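Local coordinates for protein DyP2 (Amycolatopsis sp. ATCC 39116, PDB 4G2C) that acts as a multifunctional haem-dependent dye peroxidase, binds manganese, and probably oxidises dyes, manganese and lignin-related compounds at the expense of hydrogen peroxide, at residues D210-F215 with D385-D390; E285-L290 with A306-R311; R81-G86 with R183-L188. One frame throughout, in Å; residues are numbered along the deposited sequence.

Contact 1: D210-F215 with D385-D390. With HEM (protoporphyrin IX containing Fe), chain C.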
loop_
_atom_site.group_PDB
_atom_site.type_symbol
_atom_site.label_atom_id
_atom_site.label_comp_id
_atom_site.label_asym_id
_atom_site.label_seq_id
_atom_site.Cartn_x
_atom_site.Cartn_y
_atom_site.Cartn_z
ATOM N N ASP A 210 10.562 8.013 11.082
ATOM C CA ASP A 210 10.054 7.217 9.959
ATOM C C ASP A 210 8.794 6.454 10.339
ATOM O O ASP A 210 8.738 5.846 11.408
ATOM C CB ASP A 210 11.103 6.201 9.506
ATOM C CG ASP A 210 12.367 6.855 8.979
ATOM O OD1 ASP A 210 12.250 7.671 8.035
ATOM O OD2 ASP A 210 13.470 6.545 9.504
ATOM N N GLY A 211 7.808 6.443 9.445
ATOM C CA GLY A 211 6.594 5.671 9.667
ATOM C C GLY A 211 6.846 4.174 9.730
ATOM O O GLY A 211 7.649 3.648 8.968
ATOM N N ILE A 212 6.158 3.478 10.626
ATOM C CA ILE A 212 6.343 2.027 10.758
ATOM C C ILE A 212 5.026 1.273 10.807
ATOM O O ILE A 212 3.976 1.867 11.052
ATOM C CB ILE A 212 7.083 1.675 12.043
ATOM C CG1 ILE A 212 6.257 2.137 13.258
ATOM C CG2 ILE A 212 8.482 2.278 12.023
ATOM C CD1 ILE A 212 6.866 1.742 14.613
ATOM N N GLU A 213 5.079 -0.037 10.576
ATOM C CA GLU A 213 3.893 -0.873 10.799
ATOM C C GLU A 213 4.033 -1.633 12.122
ATOM O O GLU A 213 5.052 -1.510 12.802
ATOM C CB GLU A 213 3.625 -1.809 9.623
ATOM C CG GLU A 213 4.822 -2.644 9.229
ATOM C CD GLU A 213 5.226 -3.618 10.318
ATOM O OE1 GLU A 213 6.409 -3.592 10.724
ATOM O OE2 GLU A 213 4.355 -4.412 10.765
ATOM N N HIS A 214 3.022 -2.407 12.493
ATOM C CA HIS A 214 2.976 -2.956 13.855
ATOM C C HIS A 214 4.087 -3.933 14.233
ATOM O O HIS A 214 4.399 -4.074 15.410
ATOM C CB HIS A 214 1.582 -3.484 14.207
ATOM C CG HIS A 214 0.611 -2.385 14.531
ATOM N ND1 HIS A 214 0.688 -1.647 15.694
ATOM C CD2 HIS A 214 -0.421 -1.865 13.823
ATOM C CE1 HIS A 214 -0.265 -0.730 15.697
ATOM N NE2 HIS A 214 -0.950 -0.838 14.570
ATOM N N PHE A 215 4.719 -4.570 13.249
ATOM C CA PHE A 215 5.817 -5.481 13.563
ATOM C C PHE A 215 7.081 -4.718 13.939
ATOM O O PHE A 215 8.077 -5.329 14.361
ATOM C CB PHE A 215 6.118 -6.444 12.407
ATOM C CG PHE A 215 4.981 -7.369 12.066
ATOM C CD1 PHE A 215 4.055 -7.740 13.024
ATOM C CD2 PHE A 215 4.837 -7.857 10.781
ATOM C CE1 PHE A 215 3.001 -8.600 12.701
ATOM C CE2 PHE A 215 3.796 -8.714 10.452
ATOM C CZ PHE A 215 2.875 -9.084 11.421
ATOM N N ASP A 385 2.494 -0.668 24.111
ATOM C CA ASP A 385 3.915 -0.965 24.047
ATOM C C ASP A 385 4.598 -0.275 22.852
ATOM O O ASP A 385 4.054 -0.240 21.748
ATOM C CB ASP A 385 4.133 -2.484 24.002
ATOM C CG ASP A 385 3.595 -3.120 22.722
ATOM O OD1 ASP A 385 2.419 -2.897 22.366
ATOM O OD2 ASP A 385 4.372 -3.840 22.066
ATOM N N ASP A 386 5.772 0.299 23.092
ATOM C CA ASP A 386 6.606 0.852 22.022
ATOM C C ASP A 386 6.971 -0.300 21.097
ATOM O O ASP A 386 7.623 -1.259 21.525
ATOM C CB ASP A 386 7.873 1.488 22.624
ATOM C CG ASP A 386 8.823 2.076 21.570
ATOM O OD1 ASP A 386 8.605 1.889 20.346
ATOM O OD2 ASP A 386 9.823 2.708 21.989
ATOM N N PRO A 387 6.538 -0.229 19.827
ATOM C CA PRO A 387 6.738 -1.337 18.881
ATOM C C PRO A 387 8.217 -1.667 18.625
ATOM O O PRO A 387 8.539 -2.772 18.163
ATOM C CB PRO A 387 6.079 -0.828 17.598
ATOM C CG PRO A 387 5.137 0.258 18.052
ATOM C CD PRO A 387 5.822 0.902 19.216
ATOM N N ASN A 388 9.101 -0.722 18.926
ATOM C CA ASN A 388 10.535 -0.939 18.741
ATOM C C ASN A 388 11.304 -1.140 20.043
ATOM O O ASN A 388 12.515 -1.368 20.018
ATOM C CB ASN A 388 11.169 0.197 17.934
ATOM C CG ASN A 388 10.677 0.236 16.484
ATOM O OD1 ASN A 388 10.053 1.210 16.057
ATOM N ND2 ASN A 388 10.958 -0.825 15.731
ATOM N N ALA A 389 10.599 -1.070 21.171
ATOM C CA ALA A 389 11.208 -1.334 22.471
ATOM C C ALA A 389 11.714 -2.771 22.531
ATOM O O ALA A 389 11.188 -3.655 21.838
ATOM C CB ALA A 389 10.213 -1.062 23.602
ATOM N N ASP A 390 12.739 -3.010 23.347
ATOM C CA ASP A 390 13.244 -4.371 23.547
ATOM C C ASP A 390 12.374 -5.115 24.562
ATOM O O ASP A 390 12.667 -5.111 25.765
ATOM C CB ASP A 390 14.703 -4.350 24.016
ATOM C CG ASP A 390 15.285 -5.747 24.204
ATOM O OD1 ASP A 390 15.044 -6.632 23.350
ATOM O OD2 ASP A 390 15.994 -5.955 25.213
HETATM C CHA HEM C . 7.324 -2.859 1.427
HETATM C CHB HEM C . 5.264 -4.510 5.508
HETATM C CHC HEM C . 1.269 -5.776 3.050
HETATM C CHD HEM C . 3.627 -4.865 -1.077
HETATM C C1A HEM C . 7.112 -3.177 2.747
HETATM C C2A HEM C . 8.035 -2.910 3.831
HETATM C C3A HEM C . 7.458 -3.363 4.951
HETATM C C4A HEM C . 6.161 -3.926 4.619
HETATM C CMA HEM C . 8.054 -3.306 6.368
HETATM C CAA HEM C . 9.419 -2.220 3.677
HETATM C CBA HEM C . 9.234 -0.699 3.696
HETATM C CGA HEM C . 8.909 -0.150 2.325
HETATM O O1A HEM C . 9.654 -0.403 1.361
HETATM O O2A HEM C . 7.891 0.557 2.177
HETATM C C1B HEM C . 4.002 -5.012 5.224
HETATM C C2B HEM C . 3.030 -5.571 6.162
HETATM C C3B HEM C . 1.930 -5.913 5.461
HETATM C C4B HEM C . 2.153 -5.572 4.078
HETATM C CMB HEM C . 3.262 -5.749 7.684
HETATM C CAB HEM C . 0.604 -6.528 5.961
HETATM C CBB HEM C . 0.243 -6.435 7.243
HETATM C C1C HEM C . 1.593 -5.713 1.713
HETATM C C2C HEM C . 0.780 -6.213 0.615
HETATM C C3C HEM C . 1.434 -5.940 -0.526
HETATM C C4C HEM C . 2.672 -5.271 -0.182
HETATM C CMC HEM C . -0.610 -6.897 0.751
HETATM C CAC HEM C . 1.004 -6.304 -1.968
HETATM C CBC HEM C . 0.117 -7.283 -2.208
HETATM C C1D HEM C . 4.798 -4.198 -0.791
HETATM C C2D HEM C . 5.644 -3.593 -1.786
HETATM C C3D HEM C . 6.774 -2.961 -0.987
HETATM C C4D HEM C . 6.519 -3.254 0.388
HETATM C CMD HEM C . 5.428 -3.582 -3.309
HETATM C CAD HEM C . 7.976 -2.204 -1.515
HETATM C CBD HEM C . 8.884 -3.286 -2.064
HETATM C CGD HEM C . 10.006 -2.534 -2.724
HETATM O O1D HEM C . 9.706 -1.704 -3.623
HETATM O O2D HEM C . 11.176 -2.742 -2.303
HETATM N NA HEM C . 5.987 -3.783 3.256
HETATM N NB HEM C . 3.421 -5.031 3.971
HETATM N NC HEM C . 2.743 -5.145 1.189
HETATM N ND HEM C . 5.349 -3.975 0.466
HETATM FE FE HEM C . 4.449 -4.665 2.281
HETATM O O HOH W 1 6.259 -4.648 17.520
#

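Contact 2: E285-L290 with A306-R311. With MN (manganese (II) ion), chain D; HEM (protoporphyrin IX containing Fe), chain C.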
loop_
_atom_site.group_PDB
_atom_site.type_symbol
_atom_site.label_atom_id
_atom_site.label_comp_id
_atom_site.label_asym_id
_atom_site.label_seq_id
_atom_site.Cartn_x
_atom_site.Cartn_y
_atom_site.Cartn_z
ATOM N N GLU A 285 7.578 -14.055 17.960
ATOM C CA GLU A 285 7.956 -15.381 18.402
ATOM C C GLU A 285 8.638 -16.035 17.225
ATOM O O GLU A 285 9.658 -16.723 17.363
ATOM C CB GLU A 285 6.728 -16.203 18.823
ATOM C CG GLU A 285 6.116 -15.789 20.151
ATOM C CD GLU A 285 4.886 -16.615 20.514
ATOM O OE1 GLU A 285 4.110 -16.974 19.600
ATOM O OE2 GLU A 285 4.699 -16.917 21.712
ATOM N N ALA A 286 8.062 -15.814 16.054
ATOM C CA ALA A 286 8.626 -16.355 14.834
ATOM C C ALA A 286 10.028 -15.825 14.613
ATOM O O ALA A 286 10.904 -16.593 14.254
ATOM C CB ALA A 286 7.726 -16.070 13.627
ATOM N N GLU A 287 10.248 -14.523 14.824
ATOM C CA GLU A 287 11.609 -13.967 14.714
ATOM C C GLU A 287 12.522 -14.727 15.667
ATOM O O GLU A 287 13.618 -15.157 15.287
ATOM C CB GLU A 287 11.683 -12.461 15.042
ATOM C CG GLU A 287 10.887 -11.526 14.124
ATOM C CD GLU A 287 11.146 -10.027 14.382
ATOM O OE1 GLU A 287 10.311 -9.207 13.924
ATOM O OE2 GLU A 287 12.176 -9.657 15.018
ATOM N N ARG A 288 12.066 -14.889 16.909
ATOM C CA ARG A 288 12.865 -15.565 17.927
ATOM C C ARG A 288 13.234 -16.992 17.510
ATOM O O ARG A 288 14.401 -17.367 17.544
ATOM C CB ARG A 288 12.135 -15.583 19.271
ATOM C CG ARG A 288 12.904 -16.300 20.377
ATOM C CD ARG A 288 11.962 -16.746 21.485
ATOM N NE ARG A 288 10.925 -17.648 20.977
ATOM C CZ ARG A 288 9.656 -17.638 21.391
ATOM N NH1 ARG A 288 9.267 -16.774 22.324
ATOM N NH2 ARG A 288 8.777 -18.493 20.875
ATOM N N ASP A 289 12.230 -17.771 17.119
ATOM C CA ASP A 289 12.428 -19.165 16.760
ATOM C C ASP A 289 13.343 -19.358 15.542
ATOM O O ASP A 289 14.137 -20.302 15.512
ATOM C CB ASP A 289 11.085 -19.872 16.526
ATOM C CG ASP A 289 10.219 -19.935 17.787
ATOM O OD1 ASP A 289 10.746 -19.746 18.910
ATOM O OD2 ASP A 289 9.000 -20.171 17.649
ATOM N N LEU A 290 13.221 -18.487 14.539
ATOM C CA LEU A 290 14.084 -18.583 13.358
ATOM C C LEU A 290 15.526 -18.285 13.747
ATOM O O LEU A 290 16.448 -18.977 13.309
ATOM C CB LEU A 290 13.621 -17.641 12.229
ATOM C CG LEU A 290 14.521 -17.497 10.988
ATOM C CD1 LEU A 290 14.736 -18.826 10.266
ATOM C CD2 LEU A 290 13.974 -16.466 10.005
ATOM N N ALA A 306 14.915 -9.307 9.799
ATOM C CA ALA A 306 15.329 -8.750 8.516
ATOM C C ALA A 306 15.155 -9.763 7.384
ATOM O O ALA A 306 14.820 -9.389 6.260
ATOM C CB ALA A 306 16.779 -8.287 8.596
ATOM N N MET A 307 15.377 -11.044 7.669
ATOM C CA MET A 307 15.251 -12.071 6.628
ATOM C C MET A 307 13.812 -12.236 6.171
ATOM O O MET A 307 13.562 -12.598 5.019
ATOM C CB MET A 307 15.786 -13.429 7.099
ATOM C CG MET A 307 17.298 -13.542 7.195
ATOM S SD MET A 307 17.814 -15.113 7.974
ATOM C CE MET A 307 19.543 -14.770 8.307
ATOM N N LEU A 308 12.867 -11.983 7.074
ATOM C CA LEU A 308 11.450 -12.127 6.766
ATOM C C LEU A 308 10.959 -10.932 5.954
ATOM O O LEU A 308 10.108 -11.062 5.076
ATOM C CB LEU A 308 10.617 -12.218 8.056
ATOM C CG LEU A 308 11.009 -13.319 9.040
ATOM C CD1 LEU A 308 10.181 -13.237 10.346
ATOM C CD2 LEU A 308 10.871 -14.660 8.363
ATOM N N VAL A 309 11.489 -9.762 6.275
ATOM C CA VAL A 309 11.012 -8.527 5.676
ATOM C C VAL A 309 11.897 -8.046 4.505
ATOM O O VAL A 309 11.385 -7.574 3.498
ATOM C CB VAL A 309 10.901 -7.447 6.755
ATOM C CG1 VAL A 309 10.658 -6.086 6.118
ATOM C CG2 VAL A 309 9.777 -7.827 7.735
ATOM N N GLY A 310 13.214 -8.192 4.644
ATOM C CA GLY A 310 14.144 -7.743 3.627
ATOM C C GLY A 310 14.811 -6.457 4.057
ATOM O O GLY A 310 15.681 -5.923 3.368
ATOM N N ARG A 311 14.356 -5.938 5.195
ATOM C CA ARG A 311 14.994 -4.806 5.855
ATOM C C ARG A 311 14.972 -5.049 7.363
ATOM O O ARG A 311 14.108 -5.756 7.866
ATOM C CB ARG A 311 14.255 -3.504 5.568
ATOM C CG ARG A 311 14.211 -3.015 4.128
ATOM C CD ARG A 311 13.291 -1.753 4.030
ATOM N NE ARG A 311 13.157 -1.207 2.676
ATOM C CZ ARG A 311 13.865 -0.186 2.191
ATOM N NH1 ARG A 311 14.768 0.440 2.956
ATOM N NH2 ARG A 311 13.659 0.224 0.942
HETATM MN MN MN D . 13.491 -7.792 15.377
HETATM C CHA HEM C . 7.324 -2.859 1.427
HETATM C CHB HEM C . 5.264 -4.510 5.508
HETATM C CHC HEM C . 1.269 -5.776 3.050
HETATM C CHD HEM C . 3.627 -4.865 -1.077
HETATM C C1A HEM C . 7.112 -3.177 2.747
HETATM C C2A HEM C . 8.035 -2.910 3.831
HETATM C C3A HEM C . 7.458 -3.363 4.951
HETATM C C4A HEM C . 6.161 -3.926 4.619
HETATM C CMA HEM C . 8.054 -3.306 6.368
HETATM C CAA HEM C . 9.419 -2.220 3.677
HETATM C CBA HEM C . 9.234 -0.699 3.696
HETATM C CGA HEM C . 8.909 -0.150 2.325
HETATM O O1A HEM C . 9.654 -0.403 1.361
HETATM O O2A HEM C . 7.891 0.557 2.177
HETATM C C1B HEM C . 4.002 -5.012 5.224
HETATM C C2B HEM C . 3.030 -5.571 6.162
HETATM C C3B HEM C . 1.930 -5.913 5.461
HETATM C C4B HEM C . 2.153 -5.572 4.078
HETATM C CMB HEM C . 3.262 -5.749 7.684
HETATM C CAB HEM C . 0.604 -6.528 5.961
HETATM C CBB HEM C . 0.243 -6.435 7.243
HETATM C C1C HEM C . 1.593 -5.713 1.713
HETATM C C2C HEM C . 0.780 -6.213 0.615
HETATM C C3C HEM C . 1.434 -5.940 -0.526
HETATM C C4C HEM C . 2.672 -5.271 -0.182
HETATM C CMC HEM C . -0.610 -6.897 0.751
HETATM C CAC HEM C . 1.004 -6.304 -1.968
HETATM C CBC HEM C . 0.117 -7.283 -2.208
HETATM C C1D HEM C . 4.798 -4.198 -0.791
HETATM C C2D HEM C . 5.644 -3.593 -1.786
HETATM C C3D HEM C . 6.774 -2.961 -0.987
HETATM C C4D HEM C . 6.519 -3.254 0.388
HETATM C CMD HEM C . 5.428 -3.582 -3.309
HETATM C CAD HEM C . 7.976 -2.204 -1.515
HETATM C CBD HEM C . 8.884 -3.286 -2.064
HETATM C CGD HEM C . 10.006 -2.534 -2.724
HETATM O O1D HEM C . 9.706 -1.704 -3.623
HETATM O O2D HEM C . 11.176 -2.742 -2.303
HETATM N NA HEM C . 5.987 -3.783 3.256
HETATM N NB HEM C . 3.421 -5.031 3.971
HETATM N NC HEM C . 2.743 -5.145 1.189
HETATM N ND HEM C . 5.349 -3.975 0.466
HETATM FE FE HEM C . 4.449 -4.665 2.281
HETATM O O HOH W 2 14.582 -7.462 13.359
#

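Contact 3: R81-G86 with R183-L188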
loop_
_atom_site.group_PDB
_atom_site.type_symbol
_atom_site.label_atom_id
_atom_site.label_comp_id
_atom_site.label_asym_id
_atom_site.label_seq_id
_atom_site.Cartn_x
_atom_site.Cartn_y
_atom_site.Cartn_z
ATOM N N ARG A 81 -26.509 10.634 -5.990
ATOM C CA ARG A 81 -25.945 11.585 -6.938
ATOM C C ARG A 81 -25.883 12.988 -6.351
ATOM O O ARG A 81 -24.920 13.730 -6.561
ATOM C CB ARG A 81 -26.754 11.590 -8.237
ATOM C CG ARG A 81 -26.759 10.231 -8.920
ATOM C CD ARG A 81 -27.661 10.190 -10.145
ATOM N NE ARG A 81 -27.058 10.841 -11.303
ATOM C CZ ARG A 81 -26.813 10.239 -12.463
ATOM N NH1 ARG A 81 -27.124 8.959 -12.629
ATOM N NH2 ARG A 81 -26.257 10.921 -13.462
ATOM N N THR A 82 -26.912 13.359 -5.607
ATOM C CA THR A 82 -26.916 14.660 -4.965
ATOM C C THR A 82 -25.808 14.710 -3.892
ATOM O O THR A 82 -25.036 15.664 -3.820
ATOM C CB THR A 82 -28.311 14.973 -4.396
ATOM O OG1 THR A 82 -29.259 14.949 -5.469
ATOM C CG2 THR A 82 -28.349 16.346 -3.699
ATOM N N PHE A 83 -25.718 13.664 -3.081
ATOM C CA PHE A 83 -24.674 13.575 -2.059
ATOM C C PHE A 83 -23.272 13.734 -2.654
ATOM O O PHE A 83 -22.508 14.625 -2.257
ATOM C CB PHE A 83 -24.785 12.244 -1.322
ATOM C CG PHE A 83 -23.775 12.058 -0.215
ATOM C CD1 PHE A 83 -23.627 13.014 0.777
ATOM C CD2 PHE A 83 -23.000 10.903 -0.154
ATOM C CE1 PHE A 83 -22.718 12.846 1.804
ATOM C CE2 PHE A 83 -22.088 10.717 0.873
ATOM C CZ PHE A 83 -21.944 11.694 1.856
ATOM N N LEU A 84 -22.934 12.870 -3.609
ATOM C CA LEU A 84 -21.646 12.964 -4.289
ATOM C C LEU A 84 -21.392 14.374 -4.811
ATOM O O LEU A 84 -20.311 14.930 -4.611
ATOM C CB LEU A 84 -21.566 11.940 -5.410
ATOM C CG LEU A 84 -21.547 10.518 -4.832
ATOM C CD1 LEU A 84 -21.792 9.476 -5.897
ATOM C CD2 LEU A 84 -20.227 10.272 -4.144
ATOM N N ASN A 85 -22.400 14.969 -5.438
ATOM C CA ASN A 85 -22.260 16.319 -5.961
ATOM C C ASN A 85 -21.801 17.276 -4.861
ATOM O O ASN A 85 -20.932 18.111 -5.074
ATOM C CB ASN A 85 -23.587 16.780 -6.571
ATOM C CG ASN A 85 -23.422 17.948 -7.516
ATOM O OD1 ASN A 85 -23.609 19.100 -7.130
ATOM N ND2 ASN A 85 -23.066 17.660 -8.766
ATOM N N GLY A 86 -22.380 17.131 -3.672
ATOM C CA GLY A 86 -22.042 17.984 -2.551
ATOM C C GLY A 86 -20.647 17.707 -2.019
ATOM O O GLY A 86 -19.933 18.615 -1.601
ATOM N N ARG A 183 -18.016 16.301 10.137
ATOM C CA ARG A 183 -19.246 17.051 10.427
ATOM C C ARG A 183 -19.834 17.653 9.160
ATOM O O ARG A 183 -21.058 17.686 8.984
ATOM C CB ARG A 183 -18.988 18.172 11.446
ATOM C CG ARG A 183 -18.220 17.761 12.706
ATOM C CD ARG A 183 -19.095 17.785 13.956
ATOM N NE ARG A 183 -18.317 17.843 15.195
ATOM C CZ ARG A 183 -18.149 16.823 16.037
ATOM N NH1 ARG A 183 -18.702 15.640 15.788
ATOM N NH2 ARG A 183 -17.425 16.987 17.139
ATOM N N GLN A 184 -18.960 18.128 8.277
ATOM C CA GLN A 184 -19.386 18.715 7.002
ATOM C C GLN A 184 -19.944 17.673 6.054
ATOM O O GLN A 184 -20.915 17.924 5.346
ATOM C CB GLN A 184 -18.218 19.437 6.331
ATOM C CG GLN A 184 -17.656 20.555 7.175
ATOM C CD GLN A 184 -16.233 20.907 6.802
ATOM O OE1 GLN A 184 -15.625 20.262 5.950
ATOM N NE2 GLN A 184 -15.693 21.938 7.444
ATOM N N VAL A 185 -19.310 16.504 6.042
ATOM C CA VAL A 185 -19.789 15.371 5.263
ATOM C C VAL A 185 -21.145 14.933 5.794
ATOM O O VAL A 185 -22.086 14.722 5.027
ATOM C CB VAL A 185 -18.809 14.184 5.346
ATOM C CG1 VAL A 185 -19.527 12.869 5.034
ATOM C CG2 VAL A 185 -17.621 14.407 4.420
ATOM N N GLU A 186 -21.233 14.801 7.114
ATOM C CA GLU A 186 -22.486 14.457 7.780
ATOM C C GLU A 186 -23.616 15.410 7.401
ATOM O O GLU A 186 -24.677 14.986 6.923
ATOM C CB GLU A 186 -22.304 14.476 9.288
ATOM C CG GLU A 186 -23.546 14.039 10.019
ATOM C CD GLU A 186 -24.029 12.659 9.582
ATOM O OE1 GLU A 186 -23.196 11.826 9.140
ATOM O OE2 GLU A 186 -25.249 12.410 9.687
ATOM N N ALA A 187 -23.371 16.699 7.610
ATOM C CA ALA A 187 -24.314 17.739 7.231
ATOM C C ALA A 187 -24.975 17.436 5.885
ATOM O O ALA A 187 -26.194 17.580 5.742
ATOM C CB ALA A 187 -23.615 19.099 7.191
ATOM N N LEU A 188 -24.169 17.004 4.912
ATOM C CA LEU A 188 -24.638 16.750 3.543
ATOM C C LEU A 188 -25.301 15.386 3.341
ATOM O O LEU A 188 -25.898 15.123 2.290
ATOM C CB LEU A 188 -23.484 16.887 2.544
ATOM C CG LEU A 188 -22.871 18.277 2.345
ATOM C CD1 LEU A 188 -21.641 18.191 1.447
ATOM C CD2 LEU A 188 -23.892 19.253 1.759
#

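Contact 1: D210-F215 with D385-D390
Ile-212 sends its terminal methyl CD1 onto the ring of Pro-387, 4.0 Å from CB, the two side chains crossing at about a right angle. Its CG1 sits between the backbone N and the carbonyl carbon (chi1 62°), and the extended step beyond it carries CD1 away from the short strand 211-212. The same methyl meets Asn-388 from the opposite direction, 3.5 Å from OD1, a van der Waals touch on the oxygen side of the amide. The amide nitrogen ND2 is spent elsewhere, on the carbonyl of Gly-216. That glycine, with Asp-219 three places on, fits the start of the GXXDG motif of dye-decolorising peroxidases, so the turn is probably tied directly to a signature segment of the family.

Pro-387 and Asn-388 are the middle residues of a type I beta turn from Asp-386 to Ala-389. An Asx turn braces it: Asn-388 N donates to Asp-386 OD1 over 3.0 Å, from well above the carboxylate plane. Beside the apolar touch, water 1 donates to both His-214 O (2.9 Å) and Pro-387 O (3.0 Å), joining two carbonyls that could not bond to each other.

On the haem side, Glu-213 doubles back through bends at chi1 and chi2. Its OE2 comes 3.5 Å from the haem methyl CMB. Gln-278 binds OE2 and Tyr-217 N binds OE1, anchoring the carboxylate beside the porphyrin; the approach of Phe-215 N to OE2 is suspiciously short and doubtful in detail. Phe-215 meets the same methyl through CD2 and CE2. The chemistry is therefore divided: one methyl and one water join the loop to this segment, whereas the haem-facing carboxylate is held by Gln-278 and Tyr-217, neither of them in the loop 385-390.

Contact 2: E285-L290 with A306-R311
Glu-287, whose CG rests 4.2 Å from Leu-308 CD1, ends in a flat carboxylate with its two oxygens turned to different partners: OE2 to the manganese ion, OE1 to a salt bridge with Lys-284. It lies on the first of two consecutive helices, 280-293 and 303-309, that border the metal site of this DyP-type peroxidase. The second flat group of this helix, the guanidinium of Arg-288, has Glu-285 CA 4.0 Å above its centre on one face and Asp-289 OD1 at its edge, in the plane. NE and NH2 both donate to that one oxygen, a side-on grip in which NE lies 3.0 Å from Asp-289 OD1; the two nitrogens approach from the same face of the carboxylate.

Between the helices the contact is aliphatic. Leu-290 and Leu-308 slide past each other in opposite directions until their CD2 methyls are 3.9 Å apart. The CB of Leu-290 is directed toward the partner helix, and chi1 of 173° then sets CG opposite the backbone N, bringing CD2 to Leu-308; Tyr-454 flanks it. The buried Leu-290 lies on the same helix that supplies a metal ligand: Glu-287 OE2 binds manganese at 2.3 Å, joined by water 2 and by Glu-313. The salt bridge to Lys-284 probably helps to fix the rotation of the carboxylate.

The second helix also reaches the haem. Gly-310 ends it with positive phi (104°), and the chain then runs on to Arg-311, whose extended side chain passes near a propionate. There NH1 is held by the carbonyls of Gly-315 and Gly-331, while NE stays 3.8 Å from haem O1A. One residue before the glycine, Val-309 CG1, anti to the backbone N, touches the haem methyl CMA at 3.8 Å.

Contact 3: R81-G86 with R183-L188
Phe-83 turns the CD1-CE1-CZ border of its ring toward segment 183-188, where backbone carbonyls and aliphatic side chains receive it. Val-185 O lies at the ring edge, in its plane, 3.8 Å from CE1. The carbonyl of Leu-188 approaches more obliquely, its O 3.4 Å from CD1. Chi1 of -178° swings the ring away from its own backbone N, and its far end comes nearer to segment 183-188 than the direction of CB alone suggests. CZ then touches Val-185 CG1 at 4.2 Å, the two side chains set at a slant, while CE1 meets the CB of Leu-188.

Helices 77-88 and 175-188 are the two helices of a ferredoxin-like alpha+beta unit, the building block of the DyP barrel domain. The axes of the short segments 81-86 and 183-188 are roughly antiparallel (149°) and 10.2 Å apart at closest approach. A leucine in place of Phe-83 would probably leave Val-185 O without the ring edge it meets and open a gap beside Val-185 CG1. Arg-189 and Pro-190, next along the chain, also pack on this ring.

Further along, Leu-188 points toward the backbone of Gly-86, its CD1 3.5 Å from Gly-86 O. A CB on that glycine would stand only 3.2 Å from the same methyl.

In the fold
From the N terminus, contact 3 comes first: it joins helix 77-88 to helix 175-188 and closes a loop of about a hundred residues within the first alpha+beta unit. The chain then passes through strand 193-205 to strand 211-212. Contact 1 ties that edge strand of the first sheet to the loop between strands 374-380 and 402-409. Contact 2, between helices 280-293 and 303-309, is a short closure lying wholly within that longer one. Contacts 1 and 2 have centres about 15 Å apart and approach the same haem, whereas contact 3 lies about 46 Å from contact 2, centre to centre, across the middle of the chain.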